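Long-range contact in carboxypeptidase D (Drosophila melanogaster, PDB 3MN8), which is a zinc metallocarboxypeptidase that releases C-terminal arginine or lysine from peptides and proteins, so processing growth factors, peptide hormones and neuropeptides: residues W375-A387 with S395-Q407. Numbering follows the deposited sequence.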
ATOM      1  N   TRP A 375     -12.216   3.682  -8.638  1.00 33.20           N
ATOM      2  CA  TRP A 375     -11.412   4.854  -8.386  1.00 17.18           C
ATOM      3  C   TRP A 375     -10.271   4.768  -9.371  1.00 32.88           C
ATOM      4  O   TRP A 375      -9.565   3.756  -9.407  1.00 37.48           O
ATOM      5  CB  TRP A 375     -10.826   4.827  -6.976  1.00 21.54           C
ATOM      6  CG  TRP A 375     -11.825   4.646  -5.895  1.00 23.82           C
ATOM      7  CD1 TRP A 375     -12.298   5.606  -5.034  1.00 22.84           C
ATOM      8  CD2 TRP A 375     -12.470   3.422  -5.528  1.00 27.76           C
ATOM      9  NE1 TRP A 375     -13.212   5.050  -4.167  1.00 19.69           N
ATOM     10  CE2 TRP A 375     -13.337   3.713  -4.452  1.00 29.42           C
ATOM     11  CE3 TRP A 375     -12.407   2.106  -6.011  1.00 17.01           C
ATOM     12  CZ2 TRP A 375     -14.132   2.744  -3.862  1.00 22.42           C
ATOM     13  CZ3 TRP A 375     -13.203   1.150  -5.428  1.00 16.69           C
ATOM     14  CH2 TRP A 375     -14.051   1.469  -4.365  1.00 18.42           C
ATOM     15  N   ARG A 376     -10.077   5.807 -10.174  1.00 27.93           N
ATOM     16  CA  ARG A 376      -8.976   5.800 -11.121  1.00 21.18           C
ATOM     17  C   ARG A 376      -8.023   6.931 -10.796  1.00 33.96           C
ATOM     18  O   ARG A 376      -8.301   8.116 -11.037  1.00 23.31           O
ATOM     19  CB  ARG A 376      -9.479   5.891 -12.560  1.00 25.89           C
ATOM     20  CG  ARG A 376      -8.380   5.956 -13.616  1.00 35.50           C
ATOM     21  CD  ARG A 376      -7.554   4.686 -13.667  1.00 33.46           C
ATOM     22  NE  ARG A 376      -6.477   4.777 -14.653  1.00 41.17           N
ATOM     23  CZ  ARG A 376      -5.532   3.858 -14.838  1.00 46.42           C
ATOM     24  NH1 ARG A 376      -5.504   2.758 -14.101  1.00 68.32           N
ATOM     25  NH2 ARG A 376      -4.608   4.035 -15.766  1.00 53.41           N
ATOM     26  N   LEU A 377      -6.895   6.552 -10.218  1.00 30.83           N
ATOM     27  CA  LEU A 377      -5.903   7.531  -9.828  1.00 29.47           C
ATOM     28  C   LEU A 377      -5.363   8.180 -11.079  1.00 25.08           C
ATOM     29  O   LEU A 377      -5.009   7.497 -12.034  1.00 39.22           O
ATOM     30  CB  LEU A 377      -4.772   6.853  -9.061  1.00 22.50           C
ATOM     31  CG  LEU A 377      -5.188   6.090  -7.810  1.00 29.04           C
ATOM     32  CD1 LEU A 377      -3.950   5.691  -7.031  1.00 28.52           C
ATOM     33  CD2 LEU A 377      -6.135   6.919  -6.954  1.00 26.58           C
ATOM     34  N   LEU A 378      -5.277   9.499 -11.075  1.00 36.31           N
ATOM     35  CA  LEU A 378      -4.783  10.195 -12.251  1.00 32.64           C
ATOM     36  C   LEU A 378      -3.872  11.370 -11.911  1.00 18.09           C
ATOM     37  O   LEU A 378      -4.047  12.065 -10.924  1.00 31.29           O
ATOM     38  CB  LEU A 378      -5.952  10.645 -13.146  1.00 27.21           C
ATOM     39  CG  LEU A 378      -6.752   9.581 -13.923  1.00 22.92           C
ATOM     40  CD1 LEU A 378      -7.999  10.169 -14.545  1.00 25.44           C
ATOM     41  CD2 LEU A 378      -5.911   8.922 -15.004  1.00 23.68           C
ATOM     42  N   THR A 379      -2.871  11.551 -12.747  1.00 36.01           N
ATOM     43  CA  THR A 379      -2.075  12.750 -12.765  1.00 40.00           C
ATOM     44  C   THR A 379      -2.976  13.863 -13.265  1.00 44.47           C
ATOM     45  O   THR A 379      -3.936  13.592 -13.987  1.00 36.28           O
ATOM     46  CB  THR A 379      -0.923  12.543 -13.747  1.00 50.51           C
ATOM     47  OG1 THR A 379       0.014  11.632 -13.161  1.00 59.55           O
ATOM     48  CG2 THR A 379      -0.220  13.860 -14.093  1.00 66.23           C
ATOM     49  N   PRO A 380      -2.693  15.114 -12.869  1.00 39.79           N
ATOM     50  CA  PRO A 380      -3.406  16.245 -13.479  1.00 43.23           C
ATOM     51  C   PRO A 380      -3.361  16.227 -15.022  1.00 46.19           C
ATOM     52  O   PRO A 380      -2.375  15.772 -15.627  1.00 29.93           O
ATOM     53  CB  PRO A 380      -2.665  17.460 -12.919  1.00 33.79           C
ATOM     54  CG  PRO A 380      -2.182  16.989 -11.568  1.00 39.55           C
ATOM     55  CD  PRO A 380      -1.823  15.535 -11.755  1.00 32.90           C
ATOM     56  N   GLY A 381      -4.433  16.714 -15.644  1.00 41.03           N
ATOM     57  CA  GLY A 381      -4.572  16.670 -17.087  1.00 37.99           C
ATOM     58  C   GLY A 381      -6.013  16.433 -17.492  1.00 42.43           C
ATOM     59  O   GLY A 381      -6.907  16.463 -16.645  1.00 48.20           O
ATOM     60  N   LEU A 382      -6.259  16.211 -18.781  1.00 37.34           N
ATOM     61  CA  LEU A 382      -7.621  15.954 -19.213  1.00 40.67           C
ATOM     62  C   LEU A 382      -7.706  14.637 -19.953  1.00 39.87           C
ATOM     63  O   LEU A 382      -6.829  14.308 -20.748  1.00 28.56           O
ATOM     64  CB  LEU A 382      -8.183  17.115 -20.040  1.00 52.04           C
ATOM     65  CG  LEU A 382      -7.720  17.371 -21.472  1.00 70.79           C
ATOM     66  CD1 LEU A 382      -8.215  16.293 -22.438  1.00 83.44           C
ATOM     67  CD2 LEU A 382      -8.224  18.732 -21.913  1.00 78.59           C
ATOM     68  N   TYR A 383      -8.773  13.889 -19.680  1.00 45.45           N
ATOM     69  CA  TYR A 383      -8.905  12.532 -20.189  1.00 34.04           C
ATOM     70  C   TYR A 383     -10.279  12.190 -20.776  1.00 38.48           C
ATOM     71  O   TYR A 383     -11.288  12.804 -20.458  1.00 46.40           O
ATOM     72  CB  TYR A 383      -8.590  11.548 -19.080  1.00 35.80           C
ATOM     73  CG  TYR A 383      -7.318  11.835 -18.323  1.00 44.15           C
ATOM     74  CD1 TYR A 383      -7.256  12.866 -17.386  1.00 43.99           C
ATOM     75  CD2 TYR A 383      -6.182  11.050 -18.518  1.00 42.89           C
ATOM     76  CE1 TYR A 383      -6.085  13.123 -16.674  1.00 44.05           C
ATOM     77  CE2 TYR A 383      -5.009  11.293 -17.813  1.00 41.32           C
ATOM     78  CZ  TYR A 383      -4.962  12.329 -16.891  1.00 47.32           C
ATOM     79  OH  TYR A 383      -3.792  12.559 -16.194  1.00 34.74           O
ATOM     80  N   SER A 384     -10.298  11.191 -21.647  1.00 47.29           N
ATOM     81  CA  SER A 384     -11.543  10.615 -22.132  1.00 44.18           C
ATOM     82  C   SER A 384     -11.731   9.261 -21.467  1.00 46.98           C
ATOM     83  O   SER A 384     -11.022   8.291 -21.757  1.00 29.90           O
ATOM     84  CB  SER A 384     -11.521  10.470 -23.652  1.00 34.49           C
ATOM     85  OG  SER A 384     -11.957  11.668 -24.268  1.00 72.52           O
ATOM     86  N   VAL A 385     -12.678   9.206 -20.547  1.00 50.32           N
ATOM     87  CA  VAL A 385     -12.929   7.979 -19.809  1.00 46.64           C
ATOM     88  C   VAL A 385     -14.159   7.295 -20.379  1.00 41.96           C
ATOM     89  O   VAL A 385     -15.123   7.967 -20.753  1.00 40.25           O
ATOM     90  CB  VAL A 385     -13.171   8.280 -18.322  1.00 31.83           C
ATOM     91  CG1 VAL A 385     -13.069   7.018 -17.507  1.00 23.83           C
ATOM     92  CG2 VAL A 385     -12.176   9.316 -17.833  1.00 30.44           C
ATOM     93  N   HIS A 386     -14.121   5.968 -20.463  1.00 28.79           N
ATOM     94  CA  HIS A 386     -15.306   5.195 -20.839  1.00 25.72           C
ATOM     95  C   HIS A 386     -15.373   3.858 -20.129  1.00 31.60           C
ATOM     96  O   HIS A 386     -14.365   3.371 -19.606  1.00 26.31           O
ATOM     97  CB  HIS A 386     -15.417   5.013 -22.364  1.00 55.76           C
ATOM     98  CG  HIS A 386     -14.527   3.945 -22.941  1.00 66.44           C
ATOM     99  ND1 HIS A 386     -13.618   3.230 -22.198  1.00 78.96           N
ATOM    100  CD2 HIS A 386     -14.413   3.492 -24.215  1.00 69.35           C
ATOM    101  CE1 HIS A 386     -12.987   2.372 -22.984  1.00 58.62           C
ATOM    102  NE2 HIS A 386     -13.452   2.511 -24.209  1.00 53.83           N
ATOM    103  N   ALA A 387     -16.562   3.263 -20.124  1.00 33.91           N
ATOM    104  CA  ALA A 387     -16.789   2.039 -19.376  1.00 33.77           C
ATOM    105  C   ALA A 387     -17.394   0.971 -20.260  1.00 41.26           C
ATOM    106  O   ALA A 387     -18.155   1.259 -21.188  1.00 41.55           O
ATOM    107  CB  ALA A 387     -17.690   2.310 -18.168  1.00 35.92           C
ATOM    108  N   SER A 395     -20.218   2.206 -23.030  1.00 45.68           N
ATOM    109  CA  SER A 395     -20.667   3.588 -22.919  1.00 47.06           C
ATOM    110  C   SER A 395     -19.971   4.515 -23.897  1.00 54.91           C
ATOM    111  O   SER A 395     -18.853   4.243 -24.357  1.00 51.98           O
ATOM    112  CB  SER A 395     -20.398   4.128 -21.521  1.00 41.51           C
ATOM    113  OG  SER A 395     -19.016   4.396 -21.363  1.00 40.05           O
ATOM    114  N   ALA A 396     -20.640   5.625 -24.196  1.00 48.29           N
ATOM    115  CA  ALA A 396     -20.002   6.718 -24.903  1.00 41.62           C
ATOM    116  C   ALA A 396     -18.943   7.304 -23.969  1.00 55.19           C
ATOM    117  O   ALA A 396     -19.055   7.193 -22.745  1.00 63.99           O
ATOM    118  CB  ALA A 396     -21.028   7.775 -25.287  1.00 30.87           C
ATOM    119  N   PRO A 397     -17.913   7.935 -24.543  1.00 49.48           N
ATOM    120  CA  PRO A 397     -16.802   8.457 -23.748  1.00 40.01           C
ATOM    121  C   PRO A 397     -17.158   9.776 -23.078  1.00 43.80           C
ATOM    122  O   PRO A 397     -17.968  10.545 -23.597  1.00 44.80           O
ATOM    123  CB  PRO A 397     -15.695   8.692 -24.792  1.00 46.19           C
ATOM    124  CG  PRO A 397     -16.250   8.180 -26.127  1.00 54.41           C
ATOM    125  CD  PRO A 397     -17.732   8.192 -25.983  1.00 56.70           C
ATOM    126  N   GLN A 398     -16.550  10.028 -21.927  1.00 49.49           N
ATOM    127  CA  GLN A 398     -16.697  11.310 -21.262  1.00 50.02           C
ATOM    128  C   GLN A 398     -15.317  11.949 -21.096  1.00 48.16           C
ATOM    129  O   GLN A 398     -14.321  11.276 -20.800  1.00 47.41           O
ATOM    130  CB  GLN A 398     -17.441  11.172 -19.915  1.00 46.98           C
ATOM    131  CG  GLN A 398     -18.924  10.728 -20.045  1.00 32.97           C
ATOM    132  CD  GLN A 398     -19.618  10.407 -18.710  1.00 45.35           C
ATOM    133  OE1 GLN A 398     -19.560  11.179 -17.757  1.00 50.39           O
ATOM    134  NE2 GLN A 398     -20.293   9.263 -18.655  1.00 51.28           N
ATOM    135  N   GLN A 399     -15.267  13.255 -21.323  1.00 55.03           N
ATOM    136  CA  GLN A 399     -14.051  14.032 -21.161  1.00 55.73           C
ATOM    137  C   GLN A 399     -14.073  14.733 -19.809  1.00 59.55           C
ATOM    138  O   GLN A 399     -15.067  15.343 -19.428  1.00 67.30           O
ATOM    139  CB  GLN A 399     -13.945  15.051 -22.284  1.00 60.52           C
ATOM    140  CG  GLN A 399     -13.065  16.237 -21.969  1.00 80.41           C
ATOM    141  CD  GLN A 399     -13.410  17.443 -22.822  1.00 96.74           C
ATOM    142  OE1 GLN A 399     -14.430  18.097 -22.610  1.00102.82           O
ATOM    143  NE2 GLN A 399     -12.561  17.739 -23.797  1.00102.25           N
ATOM    144  N   VAL A 400     -12.973  14.634 -19.078  1.00 53.80           N
ATOM    145  CA  VAL A 400     -12.899  15.225 -17.757  1.00 45.60           C
ATOM    146  C   VAL A 400     -11.555  15.894 -17.548  1.00 43.62           C
ATOM    147  O   VAL A 400     -10.509  15.360 -17.929  1.00 42.19           O
ATOM    148  CB  VAL A 400     -13.122  14.168 -16.654  1.00 52.01           C
ATOM    149  CG1 VAL A 400     -11.981  13.174 -16.632  1.00 52.98           C
ATOM    150  CG2 VAL A 400     -13.264  14.842 -15.297  1.00 67.45           C
ATOM    151  N   ARG A 401     -11.587  17.074 -16.942  1.00 53.83           N
ATOM    152  CA  ARG A 401     -10.365  17.793 -16.610  1.00 57.02           C
ATOM    153  C   ARG A 401      -9.955  17.451 -15.175  1.00 35.12           C
ATOM    154  O   ARG A 401     -10.578  17.887 -14.207  1.00 39.11           O
ATOM    155  CB  ARG A 401     -10.560  19.304 -16.809  1.00 53.31           C
ATOM    156  CG  ARG A 401      -9.412  20.153 -16.313  1.00 60.97           C
ATOM    157  CD  ARG A 401      -9.875  21.577 -16.054  1.00 77.01           C
ATOM    158  NE  ARG A 401     -10.334  22.190 -17.276  1.00 90.57           N
ATOM    159  CZ  ARG A 401     -11.490  22.809 -17.491  1.00 98.41           C
ATOM    160  NH1 ARG A 401     -12.411  22.967 -16.547  1.00105.89           N
ATOM    161  NH2 ARG A 401     -11.705  23.286 -18.704  1.00 93.57           N
ATOM    162  N   VAL A 402      -8.917  16.645 -15.042  1.00 35.83           N
ATOM    163  CA  VAL A 402      -8.446  16.270 -13.713  1.00 42.74           C
ATOM    164  C   VAL A 402      -7.459  17.274 -13.137  1.00 53.83           C
ATOM    165  O   VAL A 402      -6.283  17.312 -13.527  1.00 30.31           O
ATOM    166  CB  VAL A 402      -7.792  14.891 -13.678  1.00 23.06           C
ATOM    167  CG1 VAL A 402      -7.192  14.645 -12.301  1.00 18.77           C
ATOM    168  CG2 VAL A 402      -8.806  13.835 -14.031  1.00 24.57           C
ATOM    169  N   THR A 403      -7.969  18.099 -12.228  1.00 70.24           N
ATOM    170  CA  THR A 403      -7.149  18.910 -11.344  1.00 72.17           C
ATOM    171  C   THR A 403      -7.149  18.188 -10.018  1.00 73.08           C
ATOM    172  O   THR A 403      -8.204  17.771  -9.533  1.00 79.93           O
ATOM    173  CB  THR A 403      -7.715  20.339 -11.150  1.00 69.58           C
ATOM    174  OG1 THR A 403      -7.001  20.990 -10.094  1.00 82.26           O
ATOM    175  CG2 THR A 403      -9.195  20.306 -10.792  1.00 61.04           C
ATOM    176  N   ASN A 404      -5.969  17.993  -9.445  1.00 70.61           N
ATOM    177  CA  ASN A 404      -5.900  17.310  -8.161  1.00 71.74           C
ATOM    178  C   ASN A 404      -5.721  18.333  -7.059  1.00 70.00           C
ATOM    179  O   ASN A 404      -4.769  18.270  -6.271  1.00 44.21           O
ATOM    180  CB  ASN A 404      -4.795  16.248  -8.147  1.00 65.50           C
ATOM    181  CG  ASN A 404      -5.131  15.055  -9.025  1.00 43.59           C
ATOM    182  OD1 ASN A 404      -6.270  14.581  -9.038  1.00 37.19           O
ATOM    183  ND2 ASN A 404      -4.145  14.577  -9.778  1.00 20.10           N
ATOM    184  N   ASP A 405      -6.660  19.275  -7.027  1.00 82.18           N
ATOM    185  CA  ASP A 405      -6.649  20.381  -6.076  1.00 94.43           C
ATOM    186  C   ASP A 405      -7.609  20.114  -4.916  1.00 72.09           C
ATOM    187  O   ASP A 405      -7.272  20.370  -3.748  1.00 53.29           O
ATOM    188  CB  ASP A 405      -7.018  21.694  -6.786  1.00108.85           C
ATOM    189  CG  ASP A 405      -6.702  22.932  -5.950  1.00119.70           C
ATOM    190  OD1 ASP A 405      -6.655  22.840  -4.702  1.00111.72           O
ATOM    191  OD2 ASP A 405      -6.502  24.010  -6.548  1.00132.92           O
ATOM    192  N   ASN A 406      -8.797  19.599  -5.235  1.00 55.91           N
ATOM    193  CA  ASN A 406      -9.790  19.347  -4.198  1.00 63.85           C
ATOM    194  C   ASN A 406      -9.570  18.054  -3.440  1.00 56.88           C
ATOM    195  O   ASN A 406      -8.835  17.165  -3.880  1.00 27.63           O
ATOM    196  CB  ASN A 406     -11.225  19.381  -4.722  1.00 76.51           C
ATOM    197  CG  ASN A 406     -12.239  19.080  -3.626  1.00 80.41           C
ATOM    198  OD1 ASN A 406     -12.374  19.838  -2.664  1.00 70.38           O
ATOM    199  ND2 ASN A 406     -12.931  17.950  -3.750  1.00 85.35           N
ATOM    200  N   GLN A 407     -10.248  17.967  -2.300  1.00 68.34           N
ATOM    201  CA  GLN A 407      -9.996  16.930  -1.322  1.00 69.69           C
ATOM    202  C   GLN A 407     -10.334  15.530  -1.811  1.00 63.42           C
ATOM    203  O   GLN A 407      -9.701  14.563  -1.397  1.00 65.18           O
ATOM    204  CB  GLN A 407     -10.741  17.240  -0.025  1.00 77.03           C
ATOM    205  CG  GLN A 407      -9.963  18.134   0.925  1.00 75.39           C
ATOM    206  CD  GLN A 407     -10.731  18.438   2.202  1.00 90.64           C
ATOM    207  OE1 GLN A 407     -11.963  18.460   2.210  1.00 93.00           O
ATOM    208  NE2 GLN A 407     -10.002  18.681   3.289  1.00100.99           N
TER
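V402 packs its CG2 methyl against CD1 of L378 (3.8 Å) and obliquely against CD1 of the Y383 ring, while its CG1 turns to the carbonyl of T379. L378 CD1 also lies over the centre of one face of that ring, 4.0 Å above its plane. Further along, V400, with CG1 placed between its backbone N and carbonyl carbon (chi1 67°), directs that methyl at V385 CG2, 4.0 Å away. Beneath these side chains, paired backbone hydrogen bonds join G381 with V402, Y383 with V400 and V385 with Q398. Strands 381-387 and 398-402 thus form an antiparallel hairpin at one edge of the sheet in the transthyretin-like domain that follows the catalytic domain. L382, S384, Q399 and R401 occupy its other face. Past the last strand pair, S395 OG accepts the N-H of A387 (3.0 Å, nearly straight at 169°), S395 N donates to A387 O, and the S395 hydroxyl donates to A396 O from above the carbonyl plane. With an alanine here the S395 backbone bond could remain, but the A387 N-H is likely to be left without its side-chain acceptor. At the opposite end, N404 ND2 donates to L378 O (2.8 Å), tilted 21° from the carbonyl plane, and touches P380 CD; N404 OD1 accepts the backbone N-H of G338, and the two bonds together fix the amide's rotation. Y383 and V385 also rest on V358 and V356, respectively, of neighbouring strand 355-358.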